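Local coordinates for dihydroorotase (Saccharomyces cerevisiae S288C, PDB 6L0A), which catalyses the reversible, zinc-dependent interconversion of N-carbamoyl-L-aspartate and (S)-dihydroorotate, the third step of de novo pyrimidine biosynthesis, at residues D12-R18 / F255-P261; G276-Q280 / I346-K350. Residues are numbered along the deposited sequence.

Contact 1 of 2, residues D12-R18 / F255-P261; sequences DMHVHVR and FGSDSAP. With ZN (zinc ion), chain K; LMR ((2S)-2-hydroxybutanedioic acid), chain M.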
loop_
_atom_site.group_PDB
_atom_site.type_symbol
_atom_site.label_atom_id
_atom_site.label_comp_id
_atom_site.label_asym_id
_atom_site.label_seq_id
_atom_site.Cartn_x
_atom_site.Cartn_y
_atom_site.Cartn_z
ATOM N N ASP C 12 21.570 -12.691 -12.792
ATOM C CA ASP C 12 20.298 -12.278 -12.200
ATOM C C ASP C 12 19.448 -13.539 -12.142
ATOM O O ASP C 12 18.977 -14.038 -13.171
ATOM C CB ASP C 12 19.647 -11.172 -13.029
ATOM C CG ASP C 12 18.269 -10.794 -12.528
ATOM O OD1 ASP C 12 17.796 -11.389 -11.533
ATOM O OD2 ASP C 12 17.667 -9.897 -13.144
ATOM N N MET C 13 19.275 -14.078 -10.945
ATOM C CA MET C 13 18.637 -15.380 -10.825
ATOM C C MET C 13 17.120 -15.289 -10.650
ATOM O O MET C 13 16.508 -16.210 -10.086
ATOM C CB MET C 13 19.295 -16.163 -9.690
ATOM C CG MET C 13 20.767 -16.549 -10.022
ATOM S SD MET C 13 21.015 -17.162 -11.716
ATOM C CE MET C 13 22.610 -17.987 -11.520
ATOM N N HIS C 14 16.482 -14.238 -11.175
ATOM C CA HIS C 14 15.019 -14.131 -11.084
ATOM C C HIS C 14 14.534 -13.086 -12.099
ATOM O O HIS C 14 14.400 -11.912 -11.760
ATOM C CB HIS C 14 14.600 -13.762 -9.671
ATOM C CG HIS C 14 13.153 -14.019 -9.385
ATOM N ND1 HIS C 14 12.722 -14.650 -8.238
ATOM C CD2 HIS C 14 12.035 -13.738 -10.100
ATOM C CE1 HIS C 14 11.403 -14.741 -8.256
ATOM N NE2 HIS C 14 10.961 -14.190 -9.371
ATOM N N VAL C 15 14.241 -13.534 -13.324
ATOM C CA VAL C 15 13.959 -12.638 -14.450
ATOM C C VAL C 15 12.616 -12.997 -15.071
ATOM O O VAL C 15 12.336 -14.176 -15.313
ATOM C CB VAL C 15 15.072 -12.705 -15.520
ATOM C CG1 VAL C 15 14.658 -11.960 -16.782
ATOM C CG2 VAL C 15 16.368 -12.117 -14.976
ATOM N N HIS C 16 11.796 -11.979 -15.356
ATOM C CA HIS C 16 10.601 -12.120 -16.183
ATOM C C HIS C 16 10.818 -11.404 -17.510
ATOM O O HIS C 16 11.100 -10.199 -17.525
ATOM C CB HIS C 16 9.368 -11.530 -15.478
ATOM C CG HIS C 16 8.992 -12.235 -14.209
ATOM N ND1 HIS C 16 8.150 -13.328 -14.182
ATOM C CD2 HIS C 16 9.351 -12.003 -12.922
ATOM C CE1 HIS C 16 8.013 -13.741 -12.932
ATOM N NE2 HIS C 16 8.732 -12.954 -12.147
ATOM N N VAL C 17 10.662 -12.123 -18.626
ATOM C CA VAL C 17 10.734 -11.502 -19.947
ATOM C C VAL C 17 9.454 -11.668 -20.750
ATOM O O VAL C 17 9.400 -11.212 -21.897
ATOM C CB VAL C 17 11.939 -12.008 -20.774
ATOM C CG1 VAL C 17 13.263 -11.552 -20.152
ATOM C CG2 VAL C 17 11.879 -13.518 -20.934
ATOM N N ARG C 18 8.423 -12.299 -20.193
ATOM C CA ARG C 18 7.086 -12.335 -20.815
ATOM C C ARG C 18 7.177 -13.024 -22.187
ATOM O O ARG C 18 8.004 -13.923 -22.398
ATOM C CB ARG C 18 6.485 -10.928 -20.870
ATOM C CG ARG C 18 6.641 -10.090 -19.605
ATOM C CD ARG C 18 5.884 -10.694 -18.439
ATOM N NE ARG C 18 5.765 -9.715 -17.358
ATOM C CZ ARG C 18 5.525 -10.027 -16.089
ATOM N NH1 ARG C 18 5.369 -11.301 -15.725
ATOM N NH2 ARG C 18 5.448 -9.059 -15.183
ATOM N N PHE C 255 21.761 -11.995 -5.855
ATOM C CA PHE C 255 20.886 -11.096 -6.596
ATOM C C PHE C 255 19.878 -11.862 -7.436
ATOM O O PHE C 255 20.252 -12.716 -8.247
ATOM C CB PHE C 255 21.721 -10.201 -7.510
ATOM C CG PHE C 255 20.923 -9.249 -8.356
ATOM C CD1 PHE C 255 19.983 -8.408 -7.786
ATOM C CD2 PHE C 255 21.151 -9.171 -9.730
ATOM C CE1 PHE C 255 19.275 -7.513 -8.574
ATOM C CE2 PHE C 255 20.454 -8.274 -10.520
ATOM C CZ PHE C 255 19.513 -7.438 -9.936
ATOM N N GLY C 256 18.600 -11.532 -7.260
ATOM C CA GLY C 256 17.571 -11.920 -8.212
ATOM C C GLY C 256 16.653 -10.728 -8.361
ATOM O O GLY C 256 16.033 -10.319 -7.376
ATOM N N SER C 257 16.580 -10.134 -9.548
ATOM C CA SER C 257 15.921 -8.834 -9.656
ATOM C C SER C 257 14.418 -8.937 -9.450
ATOM O O SER C 257 13.791 -7.991 -8.955
ATOM C CB SER C 257 16.202 -8.210 -11.022
ATOM O OG SER C 257 15.598 -8.957 -12.063
ATOM N N ASP C 258 13.824 -10.056 -9.847
ATOM C CA ASP C 258 12.382 -10.127 -10.062
ATOM C C ASP C 258 11.914 -8.952 -10.911
ATOM O O ASP C 258 10.858 -8.367 -10.669
ATOM C CB ASP C 258 11.609 -10.180 -8.739
ATOM C CG ASP C 258 10.173 -10.627 -8.935
ATOM O OD1 ASP C 258 9.899 -11.212 -10.001
ATOM O OD2 ASP C 258 9.308 -10.360 -8.064
ATOM N N SER C 259 12.725 -8.573 -11.901
ATOM C CA SER C 259 12.257 -7.557 -12.838
ATOM C C SER C 259 11.008 -8.073 -13.547
ATOM O O SER C 259 11.023 -9.160 -14.137
ATOM C CB SER C 259 13.352 -7.198 -13.840
ATOM O OG SER C 259 12.851 -6.280 -14.796
ATOM N N ALA C 260 9.924 -7.299 -13.467
ATOM C CA ALA C 260 8.590 -7.739 -13.867
ATOM C C ALA C 260 7.988 -6.674 -14.768
ATOM O O ALA C 260 7.357 -5.726 -14.285
ATOM C CB ALA C 260 7.702 -7.981 -12.649
ATOM N N PRO C 261 8.154 -6.804 -16.086
ATOM C CA PRO C 261 7.670 -5.758 -17.004
ATOM C C PRO C 261 6.148 -5.747 -17.101
ATOM O O PRO C 261 5.515 -6.780 -17.329
ATOM C CB PRO C 261 8.312 -6.136 -18.348
ATOM C CG PRO C 261 9.316 -7.218 -18.041
ATOM C CD PRO C 261 8.869 -7.883 -16.786
HETATM ZN ZN ZN K . 9.204 -13.144 -10.043
HETATM C C1 LMR M . 6.078 -11.669 -8.803
HETATM O O1A LMR M . 7.274 -12.064 -8.785
HETATM O O1B LMR M . 5.424 -11.811 -7.749
HETATM C C2 LMR M . 5.410 -11.044 -10.050
HETATM O O2 LMR M . 4.973 -9.706 -9.911
HETATM C C3 LMR M . 6.402 -10.910 -11.157
HETATM C C4 LMR M . 5.466 -10.876 -12.342
HETATM O O4A LMR M . 4.669 -9.899 -12.562
HETATM O O4B LMR M . 5.540 -11.888 -13.052
HETATM O O HOH W 1 12.687 -7.916 -16.915
#
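Residues 12-18 and 255-261 run side by side, their end-to-end directions 19° apart, where the first and last strands of the TIM-type barrel of metal-dependent hydrolases meet. Met-13 N donates to Phe-255 O (3.2 Å) and His-16 N to Ser-259 O (3.2 Å). Gly-256 fits the closest backbone approach, CA to CA 4.4 Å from His-14, because a CB there would clash with His-14 CB. Asp-12 uses both carboxylate oxygens on Ser-257: OD1 accepts from Ser-257 N (2.6 Å), OD2 from Ser-257 OG (2.5 Å). Beyond lies the HxH zinc motif: His-14 NE2, His-16 NE2 and Asp-258 OD1 converge on one zinc, histidine nitrogens and a carboxylate being apt ligands for it, while Glu-179 holds His-14 ND1. Arg-18 suits the malate pocket through its charge and several donors: NE and NH2 bond to Pro-261 O, while NH1 reaches malate O4B at 2.7 Å. The other malate carboxylate also binds the zinc, O1A lying 2.5 Å from it.

Contact 2 of 2, residues G276-Q280 / I346-K350; sequences GVYSQ and IIPFK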
loop_
_atom_site.group_PDB
_atom_site.type_symbol
_atom_site.label_atom_id
_atom_site.label_comp_id
_atom_site.label_asym_id
_atom_site.label_seq_id
_atom_site.Cartn_x
_atom_site.Cartn_y
_atom_site.Cartn_z
ATOM N N GLY C 276 4.516 -5.706 -9.736
ATOM C CA GLY C 276 5.823 -5.870 -10.345
ATOM C C GLY C 276 6.560 -4.580 -10.624
ATOM O O GLY C 276 5.968 -3.581 -11.058
ATOM N N VAL C 277 7.870 -4.605 -10.385
ATOM C CA VAL C 277 8.761 -3.484 -10.643
ATOM C C VAL C 277 9.682 -3.891 -11.783
ATOM O O VAL C 277 10.179 -5.023 -11.802
ATOM C CB VAL C 277 9.566 -3.117 -9.382
ATOM C CG1 VAL C 277 10.688 -2.108 -9.712
ATOM C CG2 VAL C 277 8.625 -2.573 -8.275
ATOM N N TYR C 278 9.903 -2.977 -12.734
ATOM C CA TYR C 278 10.774 -3.242 -13.880
ATOM C C TYR C 278 12.162 -2.670 -13.612
ATOM O O TYR C 278 12.361 -1.450 -13.656
ATOM C CB TYR C 278 10.208 -2.657 -15.173
ATOM C CG TYR C 278 11.198 -2.843 -16.299
ATOM C CD1 TYR C 278 11.373 -4.087 -16.884
ATOM C CD2 TYR C 278 12.003 -1.792 -16.731
ATOM C CE1 TYR C 278 12.309 -4.285 -17.908
ATOM C CE2 TYR C 278 12.950 -1.979 -17.755
ATOM C CZ TYR C 278 13.098 -3.230 -18.327
ATOM O OH TYR C 278 14.029 -3.422 -19.341
ATOM N N SER C 279 13.135 -3.553 -13.393
ATOM C CA SER C 279 14.484 -3.132 -13.063
ATOM C C SER C 279 15.536 -3.616 -14.057
ATOM O O SER C 279 16.721 -3.322 -13.860
ATOM C CB SER C 279 14.862 -3.609 -11.650
ATOM O OG SER C 279 14.738 -5.019 -11.546
ATOM N N GLN C 280 15.150 -4.331 -15.117
ATOM C CA GLN C 280 16.155 -5.011 -15.946
ATOM C C GLN C 280 17.120 -4.026 -16.593
ATOM O O GLN C 280 18.333 -4.274 -16.625
ATOM C CB GLN C 280 15.484 -5.854 -17.020
ATOM C CG GLN C 280 16.333 -7.036 -17.459
ATOM C CD GLN C 280 16.364 -8.118 -16.399
ATOM O OE1 GLN C 280 15.353 -8.771 -16.148
ATOM N NE2 GLN C 280 17.512 -8.289 -15.741
ATOM N N ILE C 346 7.014 1.140 -20.613
ATOM C CA ILE C 346 7.228 0.658 -19.253
ATOM C C ILE C 346 7.842 1.784 -18.442
ATOM O O ILE C 346 8.766 2.462 -18.906
ATOM C CB ILE C 346 8.157 -0.570 -19.218
ATOM C CG1 ILE C 346 7.601 -1.710 -20.058
ATOM C CG2 ILE C 346 8.403 -1.023 -17.773
ATOM C CD1 ILE C 346 8.706 -2.644 -20.536
ATOM N N ILE C 347 7.356 1.967 -17.217
ATOM C CA ILE C 347 7.963 2.894 -16.268
ATOM C C ILE C 347 9.056 2.137 -15.519
ATOM O O ILE C 347 8.737 1.204 -14.761
ATOM C CB ILE C 347 6.923 3.477 -15.302
ATOM C CG1 ILE C 347 5.660 3.893 -16.067
ATOM C CG2 ILE C 347 7.516 4.649 -14.560
ATOM C CD1 ILE C 347 5.896 5.059 -17.040
ATOM N N PRO C 348 10.328 2.488 -15.696
ATOM C CA PRO C 348 11.397 1.789 -14.981
ATOM C C PRO C 348 11.472 2.203 -13.520
ATOM O O PRO C 348 11.022 3.282 -13.115
ATOM C CB PRO C 348 12.658 2.223 -15.736
ATOM C CG PRO C 348 12.312 3.643 -16.191
ATOM C CD PRO C 348 10.851 3.582 -16.545
ATOM N N PHE C 349 12.061 1.311 -12.727
ATOM C CA PHE C 349 12.333 1.601 -11.329
ATOM C C PHE C 349 13.167 2.871 -11.196
ATOM O O PHE C 349 14.154 3.060 -11.917
ATOM C CB PHE C 349 13.066 0.413 -10.704
ATOM C CG PHE C 349 13.370 0.574 -9.255
ATOM C CD1 PHE C 349 12.364 0.867 -8.351
ATOM C CD2 PHE C 349 14.670 0.420 -8.794
ATOM C CE1 PHE C 349 12.650 1.012 -7.020
ATOM C CE2 PHE C 349 14.963 0.552 -7.463
ATOM C CZ PHE C 349 13.953 0.854 -6.570
ATOM N N LYS C 350 12.757 3.748 -10.278
ATOM C CA LYS C 350 13.499 4.967 -9.938
ATOM C C LYS C 350 13.628 5.902 -11.135
ATOM O O LYS C 350 14.625 6.620 -11.268
ATOM C CB LYS C 350 14.882 4.645 -9.366
ATOM C CG LYS C 350 14.862 4.247 -7.896
ATOM C CD LYS C 350 16.217 3.768 -7.421
ATOM C CE LYS C 350 17.291 4.835 -7.608
ATOM N NZ LYS C 350 17.171 5.935 -6.605
HETATM O O HOH W 2 8.979 -0.194 -12.375
#
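Aliphatic and aromatic side chains make the centre of this contact, which joins the loop before helix 283-293 to the chain leading into strand 354-362. Val-277 CG1 packs on Phe-349 CB at 3.6 Å; Tyr-278 CB meets Ile-346 CG2, also at 3.6 Å. Pro-348 adds a looser contact, its CB 4.2 Å from Tyr-278 CD2, with Pro-348 CA at the edge of the tyrosine ring. Branched Val-277 and Ile-346 offer compact methyl surfaces, and the broad Phe-349 ring leads away from 276-280 and meets Tyr-286 edge-to-face. Tyr-278 combines an apolar ring with a hydroxyl that bonds to Ser-281. Ile-347 points its CB away and packs on Tyr-270 of the second subunit.

At the backbone, Phe-349 N donates to Tyr-278 O (2.9 Å, 165°). Pro-348, lacking an amide proton, can offer no such donor. A water continues the polar edge, accepting from Tyr-278 N (3.0 Å) and donating to Ile-347 O (2.8 Å). Apolar packing thus joins the two loops, while one direct hydrogen bond and one water-mediated link connect their backbones, the water giving Tyr-278 N and Ile-347 O partners.

In the fold
Both segments of contact 1 precede both segments of contact 2 in sequence, yet the centres of the two contacts are about 10 Å apart. Both draw on the long connection between strand 253-255 and helix 283-293: its beginning supplies 255-261, a later part 276-280. Ala-260 N probably donates to Val-277 O, and Gln-280 NE2 to Asp-12 OD2, joining the contacts directly. Helix 20-32 packs against both, through Pro-261 and Val-17 in one and Tyr-278 and Ile-346 in the other. The centre of contact 1 is about 5 Å from that of the chain, the centre of contact 2 about 14 Å. Hydrogen bonds and packing thus connect the zinc-binding end of the barrel to loop 346-350, whose Ile-347 packs on the second subunit.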